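Local structure of (R)-specific enoyl-CoA hydratase (Pseudomonas aeruginosa, 5CPG) at residues Leu95-Glu107 against Met116-Val128. The protein catalyses the (R)-specific hydration of trans-2-enoyl-CoA to (R)-3-hydroxyacyl-CoA and, as a PhaJ enzyme, probably supplies monomers for polyhydroxyalkanoate synthesis. Sequence-based numbering, arbitrary orientation.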
ATOM      1  N   LEU A  95       2.408 -13.117 -10.950  1.00  7.80           N
ATOM      2  CA  LEU A  95       3.556 -12.691 -11.734  1.00  6.51           C
ATOM      3  C   LEU A  95       3.203 -12.739 -13.205  1.00 10.66           C
ATOM      4  O   LEU A  95       2.653 -13.738 -13.683  1.00  9.46           O
ATOM      5  CB  LEU A  95       4.752 -13.596 -11.443  1.00  9.04           C
ATOM      6  CG  LEU A  95       6.041 -13.283 -12.186  1.00 11.26           C
ATOM      7  CD1 LEU A  95       6.549 -11.896 -11.792  1.00  9.89           C
ATOM      8  CD2 LEU A  95       7.063 -14.379 -11.824  1.00 12.85           C
ATOM      9  N   GLY A  96       3.481 -11.657 -13.934  1.00  7.65           N
ATOM     10  CA  GLY A  96       3.111 -11.637 -15.342  1.00 10.94           C
ATOM     11  C   GLY A  96       1.718 -11.144 -15.695  1.00 11.05           C
ATOM     12  O   GLY A  96       1.325 -11.142 -16.862  1.00 12.25           O
ATOM     13  N   ASP A  97       0.941 -10.729 -14.700  1.00  8.83           N
ATOM     14  CA  ASP A  97      -0.323 -10.054 -14.969  1.00  9.68           C
ATOM     15  C   ASP A  97      -0.053  -8.600 -15.319  1.00  7.09           C
ATOM     16  O   ASP A  97       1.046  -8.114 -15.079  1.00 11.52           O
ATOM     17  CB  ASP A  97      -1.247 -10.133 -13.734  1.00  9.10           C
ATOM     18  CG  ASP A  97      -1.853 -11.501 -13.548  1.00 13.88           C
ATOM     19  OD1 ASP A  97      -1.728 -12.352 -14.440  1.00 14.67           O
ATOM     20  OD2 ASP A  97      -2.480 -11.755 -12.497  1.00 16.98           O
ATOM     21  N   ASP A  98      -1.042  -7.889 -15.897  1.00  8.68           N
ATOM     22  CA  ASP A  98      -0.930  -6.441 -16.120  1.00 10.72           C
ATOM     23  C   ASP A  98      -2.146  -5.824 -15.477  1.00  9.80           C
ATOM     24  O   ASP A  98      -3.236  -6.316 -15.693  1.00 14.31           O
ATOM     25  CB  ASP A  98      -0.913  -6.069 -17.604  1.00 22.04           C
ATOM     26  CG  ASP A  98       0.407  -6.367 -18.268  1.00 34.37           C
ATOM     27  OD1 ASP A  98       1.361  -5.576 -18.072  1.00 45.28           O
ATOM     28  OD2 ASP A  98       0.470  -7.362 -19.027  1.00 52.59           O
ATOM     29  N   LEU A  99      -1.956  -4.768 -14.716  1.00 12.05           N
ATOM     30  CA  LEU A  99      -3.100  -4.194 -14.009  1.00  9.70           C
ATOM     31  C   LEU A  99      -3.446  -2.831 -14.565  1.00 12.57           C
ATOM     32  O   LEU A  99      -2.590  -2.059 -14.963  1.00 14.74           O
ATOM     33  CB  LEU A  99      -2.806  -4.074 -12.504  1.00  9.46           C
ATOM     34  CG  LEU A  99      -2.464  -5.371 -11.821  1.00  8.51           C
ATOM     35  CD1 LEU A  99      -2.242  -5.094 -10.323  1.00 11.95           C
ATOM     36  CD2 LEU A  99      -3.567  -6.396 -12.025  1.00 13.04           C
ATOM     37  N   LYS A 100      -4.740  -2.528 -14.543  1.00 10.74           N
ATOM     38  CA  LYS A 100      -5.223  -1.208 -14.882  1.00  7.55           C
ATOM     39  C   LYS A 100      -6.025  -0.651 -13.714  1.00  8.59           C
ATOM     40  O   LYS A 100      -7.010  -1.283 -13.298  1.00  8.09           O
ATOM     41  CB  LYS A 100      -6.098  -1.268 -16.145  1.00 11.06           C
ATOM     42  CG  LYS A 100      -6.778   0.044 -16.472  1.00 16.61           C
ATOM     43  CD  LYS A 100      -7.701  -0.128 -17.664  1.00 20.10           C
ATOM     44  CE  LYS A 100      -8.632  -1.345 -17.442  1.00 40.32           C
ATOM     45  NZ  LYS A 100      -9.597  -1.615 -18.571  1.00 56.11           N
ATOM     46  N   VAL A 101      -5.555   0.451 -13.155  1.00 11.36           N
ATOM     47  CA  VAL A 101      -6.305   1.186 -12.150  1.00  7.87           C
ATOM     48  C   VAL A 101      -7.281   2.102 -12.861  1.00  7.63           C
ATOM     49  O   VAL A 101      -6.896   2.843 -13.787  1.00 10.62           O
ATOM     50  CB  VAL A 101      -5.400   2.035 -11.238  1.00 11.22           C
ATOM     51  CG1 VAL A 101      -6.248   2.918 -10.349  1.00 10.19           C
ATOM     52  CG2 VAL A 101      -4.475   1.119 -10.418  1.00 10.11           C
ATOM     53  N   GLU A 102      -8.540   2.002 -12.474  1.00 10.28           N
ATOM     54  CA  GLU A 102      -9.555   2.926 -12.975  1.00  7.93           C
ATOM     55  C   GLU A 102     -10.043   3.806 -11.831  1.00  9.00           C
ATOM     56  O   GLU A 102     -10.495   3.284 -10.822  1.00 13.78           O
ATOM     57  CB  GLU A 102     -10.731   2.174 -13.589  1.00 12.72           C
ATOM     58  CG  GLU A 102     -11.739   3.189 -14.168  1.00 26.07           C
ATOM     59  CD  GLU A 102     -13.094   2.611 -14.558  1.00 34.89           C
ATOM     60  OE1 GLU A 102     -13.736   1.898 -13.754  1.00 25.43           O
ATOM     61  OE2 GLU A 102     -13.524   2.900 -15.692  1.00 50.37           O
ATOM     62  N   LEU A 103      -9.935   5.105 -12.001  1.00  7.43           N
ATOM     63  CA  LEU A 103     -10.429   6.052 -10.995  1.00  9.80           C
ATOM     64  C   LEU A 103     -11.710   6.640 -11.522  1.00 10.70           C
ATOM     65  O   LEU A 103     -11.817   6.914 -12.711  1.00 11.71           O
ATOM     66  CB  LEU A 103      -9.429   7.178 -10.733  1.00  8.62           C
ATOM     67  CG  LEU A 103      -8.038   6.756 -10.262  1.00  7.88           C
ATOM     68  CD1 LEU A 103      -7.201   8.006 -10.042  1.00 10.89           C
ATOM     69  CD2 LEU A 103      -8.179   5.916  -8.982  1.00  8.80           C
ATOM     70  N   GLU A 104     -12.656   6.922 -10.636  1.00 10.85           N
ATOM     71  CA  GLU A 104     -13.841   7.655 -11.084  1.00 11.54           C
ATOM     72  C   GLU A 104     -14.315   8.614  -9.995  1.00 15.04           C
ATOM     73  O   GLU A 104     -14.458   8.192  -8.858  1.00 14.08           O
ATOM     74  CB  GLU A 104     -14.978   6.692 -11.411  1.00 11.08           C
ATOM     75  CG  GLU A 104     -16.206   7.438 -11.990  1.00 16.12           C
ATOM     76  CD  GLU A 104     -17.403   6.506 -12.221  1.00 29.52           C
ATOM     77  OE1 GLU A 104     -17.212   5.269 -12.269  1.00 23.21           O
ATOM     78  OE2 GLU A 104     -18.544   7.023 -12.341  1.00 26.54           O
ATOM     79  N   VAL A 105     -14.584   9.871 -10.347  1.00 10.18           N
ATOM     80  CA  VAL A 105     -15.092  10.818  -9.342  1.00 14.66           C
ATOM     81  C   VAL A 105     -16.548  10.468  -8.982  1.00 16.71           C
ATOM     82  O   VAL A 105     -17.415  10.439  -9.867  1.00 17.05           O
ATOM     83  CB  VAL A 105     -15.020  12.268  -9.826  1.00  9.60           C
ATOM     84  CG1 VAL A 105     -15.686  13.181  -8.778  1.00 12.72           C
ATOM     85  CG2 VAL A 105     -13.561  12.716 -10.138  1.00 10.40           C
ATOM     86  N   LEU A 106     -16.817  10.148  -7.707  1.00 11.05           N
ATOM     87  CA  LEU A 106     -18.167   9.712  -7.314  1.00 12.76           C
ATOM     88  C   LEU A 106     -18.971  10.880  -6.756  1.00 20.60           C
ATOM     89  O   LEU A 106     -20.163  11.026  -7.046  1.00 17.10           O
ATOM     90  CB  LEU A 106     -18.130   8.591  -6.262  1.00 11.80           C
ATOM     91  CG  LEU A 106     -17.581   7.216  -6.628  1.00  8.80           C
ATOM     92  CD1 LEU A 106     -17.601   6.327  -5.435  1.00 16.29           C
ATOM     93  CD2 LEU A 106     -18.422   6.571  -7.797  1.00 12.62           C
ATOM     94  N   GLU A 107     -18.319  11.714  -5.962  1.00 14.33           N
ATOM     95  CA  GLU A 107     -18.976  12.815  -5.255  1.00 13.70           C
ATOM     96  C   GLU A 107     -18.001  13.953  -5.044  1.00 16.44           C
ATOM     97  O   GLU A 107     -16.848  13.693  -4.723  1.00 16.30           O
ATOM     98  CB  GLU A 107     -19.499  12.358  -3.881  1.00 18.30           C
ATOM     99  CG  GLU A 107     -20.405  11.140  -3.905  1.00 22.46           C
ATOM    100  CD  GLU A 107     -20.696  10.561  -2.535  1.00 41.53           C
ATOM    101  OE1 GLU A 107     -20.911  11.334  -1.572  1.00 41.54           O
ATOM    102  OE2 GLU A 107     -20.715   9.322  -2.420  1.00 38.21           O
ATOM    103  N   MET A 116     -13.705   9.067  -4.491  1.00  7.95           N
ATOM    104  CA  MET A 116     -13.179   8.566  -5.757  1.00 10.39           C
ATOM    105  C   MET A 116     -13.331   7.078  -5.750  1.00 12.40           C
ATOM    106  O   MET A 116     -12.906   6.416  -4.775  1.00 11.17           O
ATOM    107  CB  MET A 116     -11.695   8.951  -5.923  1.00 11.66           C
ATOM    108  CG  MET A 116     -11.120   8.609  -7.264  1.00 18.00           C
ATOM    109  SD  MET A 116     -11.429   9.891  -8.512  1.00 23.14           S
ATOM    110  CE  MET A 116     -10.867  11.285  -7.560  1.00 16.22           C
ATOM    111  N   ALA A 117     -13.972   6.516  -6.778  1.00  9.00           N
ATOM    112  CA  ALA A 117     -13.991   5.067  -6.880  1.00  6.57           C
ATOM    113  C   ALA A 117     -12.592   4.626  -7.335  1.00  8.82           C
ATOM    114  O   ALA A 117     -11.981   5.321  -8.137  1.00  8.69           O
ATOM    115  CB  ALA A 117     -15.040   4.598  -7.874  1.00 16.17           C
ATOM    116  N   THR A 118     -12.078   3.520  -6.798  1.00  7.18           N
ATOM    117  CA  THR A 118     -10.713   3.082  -7.117  1.00  8.86           C
ATOM    118  C   THR A 118     -10.757   1.596  -7.427  1.00  6.80           C
ATOM    119  O   THR A 118     -10.776   0.772  -6.533  1.00  9.36           O
ATOM    120  CB  THR A 118      -9.719   3.379  -5.956  1.00  8.67           C
ATOM    121  OG1 THR A 118     -10.157   2.686  -4.782  1.00  7.19           O
ATOM    122  CG2 THR A 118      -9.684   4.874  -5.638  1.00  5.27           C
ATOM    123  N   ARG A 119     -10.844   1.237  -8.713  1.00  7.30           N
ATOM    124  CA  ARG A 119     -11.000  -0.152  -9.113  1.00  6.48           C
ATOM    125  C   ARG A 119      -9.733  -0.610  -9.815  1.00  6.56           C
ATOM    126  O   ARG A 119      -9.077   0.215 -10.464  1.00 11.66           O
ATOM    127  CB  ARG A 119     -12.199  -0.321 -10.069  1.00  8.92           C
ATOM    128  CG  ARG A 119     -13.495   0.341  -9.529  1.00 16.61           C
ATOM    129  CD  ARG A 119     -14.521   0.573 -10.647  1.00 17.83           C
ATOM    130  NE  ARG A 119     -15.681   1.349 -10.142  1.00 19.57           N
ATOM    131  CZ  ARG A 119     -16.146   2.477 -10.678  1.00 16.77           C
ATOM    132  NH1 ARG A 119     -15.615   2.994 -11.781  1.00 22.12           N
ATOM    133  NH2 ARG A 119     -17.199   3.073 -10.130  1.00 26.73           N
ATOM    134  N   VAL A 120      -9.420  -1.890  -9.704  1.00  8.31           N
ATOM    135  CA  VAL A 120      -8.231  -2.418 -10.392  1.00  4.81           C
ATOM    136  C   VAL A 120      -8.647  -3.667 -11.146  1.00  7.52           C
ATOM    137  O   VAL A 120      -9.304  -4.555 -10.597  1.00  9.05           O
ATOM    138  CB  VAL A 120      -7.069  -2.796  -9.431  1.00  9.59           C
ATOM    139  CG1 VAL A 120      -5.824  -3.198 -10.262  1.00  4.66           C
ATOM    140  CG2 VAL A 120      -6.738  -1.636  -8.519  1.00 11.41           C
ATOM    141  N   PHE A 121      -8.233  -3.723 -12.412  1.00 10.30           N
ATOM    142  CA  PHE A 121      -8.537  -4.854 -13.288  1.00  9.56           C
ATOM    143  C   PHE A 121      -7.276  -5.460 -13.833  1.00  8.81           C
ATOM    144  O   PHE A 121      -6.302  -4.751 -14.045  1.00 10.52           O
ATOM    145  CB  PHE A 121      -9.404  -4.411 -14.473  1.00  9.17           C
ATOM    146  CG  PHE A 121     -10.711  -3.809 -14.066  1.00 14.86           C
ATOM    147  CD1 PHE A 121     -10.786  -2.458 -13.843  1.00  9.99           C
ATOM    148  CD2 PHE A 121     -11.829  -4.604 -13.859  1.00 11.33           C
ATOM    149  CE1 PHE A 121     -11.985  -1.847 -13.434  1.00 19.28           C
ATOM    150  CE2 PHE A 121     -13.069  -3.999 -13.448  1.00 13.74           C
ATOM    151  CZ  PHE A 121     -13.125  -2.632 -13.244  1.00 11.74           C
ATOM    152  N   ASN A 122      -7.328  -6.749 -14.110  1.00 10.81           N
ATOM    153  CA  ASN A 122      -6.186  -7.411 -14.719  1.00 14.42           C
ATOM    154  C   ASN A 122      -6.371  -7.485 -16.230  1.00 24.10           C
ATOM    155  O   ASN A 122      -7.353  -6.979 -16.782  1.00 12.65           O
ATOM    156  CB  ASN A 122      -5.955  -8.802 -14.120  1.00 11.02           C
ATOM    157  CG  ASN A 122      -7.102  -9.789 -14.385  1.00 14.36           C
ATOM    158  OD1 ASN A 122      -7.908  -9.601 -15.287  1.00 16.64           O
ATOM    159  ND2 ASN A 122      -7.166 -10.847 -13.590  1.00 10.04           N
ATOM    160  N   GLN A 123      -5.420  -8.134 -16.885  1.00 12.04           N
ATOM    161  CA  GLN A 123      -5.345  -8.127 -18.355  1.00 19.02           C
ATOM    162  C   GLN A 123      -6.538  -8.821 -19.026  1.00 22.64           C
ATOM    163  O   GLN A 123      -6.793  -8.612 -20.217  1.00 22.15           O
ATOM    164  CB  GLN A 123      -4.023  -8.769 -18.811  1.00 19.36           C
ATOM    165  CG  GLN A 123      -3.860 -10.277 -18.548  1.00 11.38           C
ATOM    166  CD  GLN A 123      -3.387 -10.557 -17.163  1.00 19.77           C
ATOM    167  OE1 GLN A 123      -3.286  -9.637 -16.339  1.00 17.74           O
ATOM    168  NE2 GLN A 123      -3.019 -11.816 -16.901  1.00 18.35           N
ATOM    169  N   ALA A 124      -7.260  -9.626 -18.257  1.00 16.25           N
ATOM    170  CA  ALA A 124      -8.412 -10.373 -18.751  1.00 21.02           C
ATOM    171  C   ALA A 124      -9.713  -9.629 -18.426  1.00 23.20           C
ATOM    172  O   ALA A 124     -10.835 -10.110 -18.660  1.00 23.03           O
ATOM    173  CB  ALA A 124      -8.423 -11.737 -18.162  1.00 13.91           C
ATOM    174  N   GLY A 125      -9.558  -8.441 -17.874  1.00 16.56           N
ATOM    175  CA  GLY A 125     -10.706  -7.614 -17.568  1.00 13.97           C
ATOM    176  C   GLY A 125     -11.415  -7.956 -16.267  1.00 15.49           C
ATOM    177  O   GLY A 125     -12.448  -7.358 -15.965  1.00 17.25           O
ATOM    178  N   LYS A 126     -10.884  -8.919 -15.519  1.00 14.03           N
ATOM    179  CA  LYS A 126     -11.456  -9.338 -14.248  1.00  9.10           C
ATOM    180  C   LYS A 126     -11.078  -8.310 -13.172  1.00 17.78           C
ATOM    181  O   LYS A 126      -9.942  -7.865 -13.128  1.00 11.41           O
ATOM    182  CB  LYS A 126     -10.940 -10.717 -13.862  1.00 21.09           C
ATOM    183  CG  LYS A 126     -11.464 -11.811 -14.793  1.00 20.93           C
ATOM    184  CD  LYS A 126     -12.940 -12.077 -14.506  1.00 25.40           C
ATOM    185  CE  LYS A 126     -13.508 -13.183 -15.404  1.00 32.04           C
ATOM    186  NZ  LYS A 126     -13.894 -12.736 -16.780  1.00 39.18           N
ATOM    187  N   GLN A 127     -12.003  -7.942 -12.302  1.00 14.77           N
ATOM    188  CA  GLN A 127     -11.643  -6.980 -11.240  1.00 10.62           C
ATOM    189  C   GLN A 127     -10.841  -7.664 -10.112  1.00 13.53           C
ATOM    190  O   GLN A 127     -11.240  -8.687  -9.571  1.00 12.77           O
ATOM    191  CB  GLN A 127     -12.918  -6.305 -10.702  1.00 12.46           C
ATOM    192  CG  GLN A 127     -12.640  -5.182  -9.702  1.00 16.78           C
ATOM    193  CD  GLN A 127     -13.870  -4.323  -9.459  1.00 18.68           C
ATOM    194  OE1 GLN A 127     -14.948  -4.654  -9.912  1.00 24.01           O
ATOM    195  NE2 GLN A 127     -13.700  -3.209  -8.763  1.00 16.99           N
ATOM    196  N   VAL A 128      -9.689  -7.102  -9.753  1.00 10.82           N
ATOM    197  CA  VAL A 128      -8.884  -7.688  -8.688  1.00  9.23           C
ATOM    198  C   VAL A 128      -9.018  -6.924  -7.366  1.00 11.77           C
ATOM    199  O   VAL A 128      -8.843  -7.491  -6.308  1.00  8.93           O
ATOM    200  CB  VAL A 128      -7.419  -7.790  -9.100  1.00 12.20           C
ATOM    201  CG1 VAL A 128      -7.296  -8.688 -10.322  1.00 13.01           C
ATOM    202  CG2 VAL A 128      -6.831  -6.446  -9.392  1.00 12.65           C
TER
HETATM  203  O   HOH W   1      -5.011 -11.012 -11.572  1.00 16.39           O
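Arg119 reaches across from its own strand to Glu102 and Glu104, and its side chain illustrates how one face of an antiparallel hairpin can be tied by charge while the other is packed with hydrocarbon. Arg119 CB comes no nearer than 4.1 Å to Glu102 O. CG leaves anti to the carbonyl carbon (chi1 -50°), and the chain then runs extended to NE, alongside Glu102 and pointing the same way. Arg119 CD passes 3.5 Å from Glu102 OE1; NE stays on that side without bonding to it, and CZ faces Glu104 OE1. Arg119 NH1 is shared, donating to Glu102 OE1 at 2.9 Å and to Glu104 OE1 at 2.8 Å. Arg119 NH2 adds a longer, more bent bond of 3.1 Å to Glu104 OE1, so the arginine grips this one oxygen end-on, NH1 nearly along the C-O bond and NH2 from above the carboxylate plane. Both carboxylates stand at the guanidinium edge but are turned steeply against its plane, by 68° for Glu102, while Ala117 CB rests on one face. Two acidic neighbours would be expected to keep the arginine charged.

Beneath this network, paired backbone bonds join Lys100 to Phe121, Glu102 to Arg119 and Glu104 to Ala117. On the other face, Val101 CG2 meets Val120 CG2 at 4.0 Å, and Met116, bent at chi2 and chi3, lays SD against Leu103 CB and Val105 CG2. Past the strand pairing, the Gln123 amide bridges the two segments: NE2 donates almost straight to Asp97 OD1 (2.8 Å), and OE1 accepts from Asp98 N (2.9 Å). Asp97 OD2 accepts from Lys94 N.

The hairpin supplies two inner strands of the five-stranded hotdog sheet, between strands 16-22 and 127-136. Its inner face, through Val101, Leu103 and Thr118, whose hydroxyl pairs with Gln85 NE2, packs on helix 62-73, the central helix around which a hotdog sheet wraps.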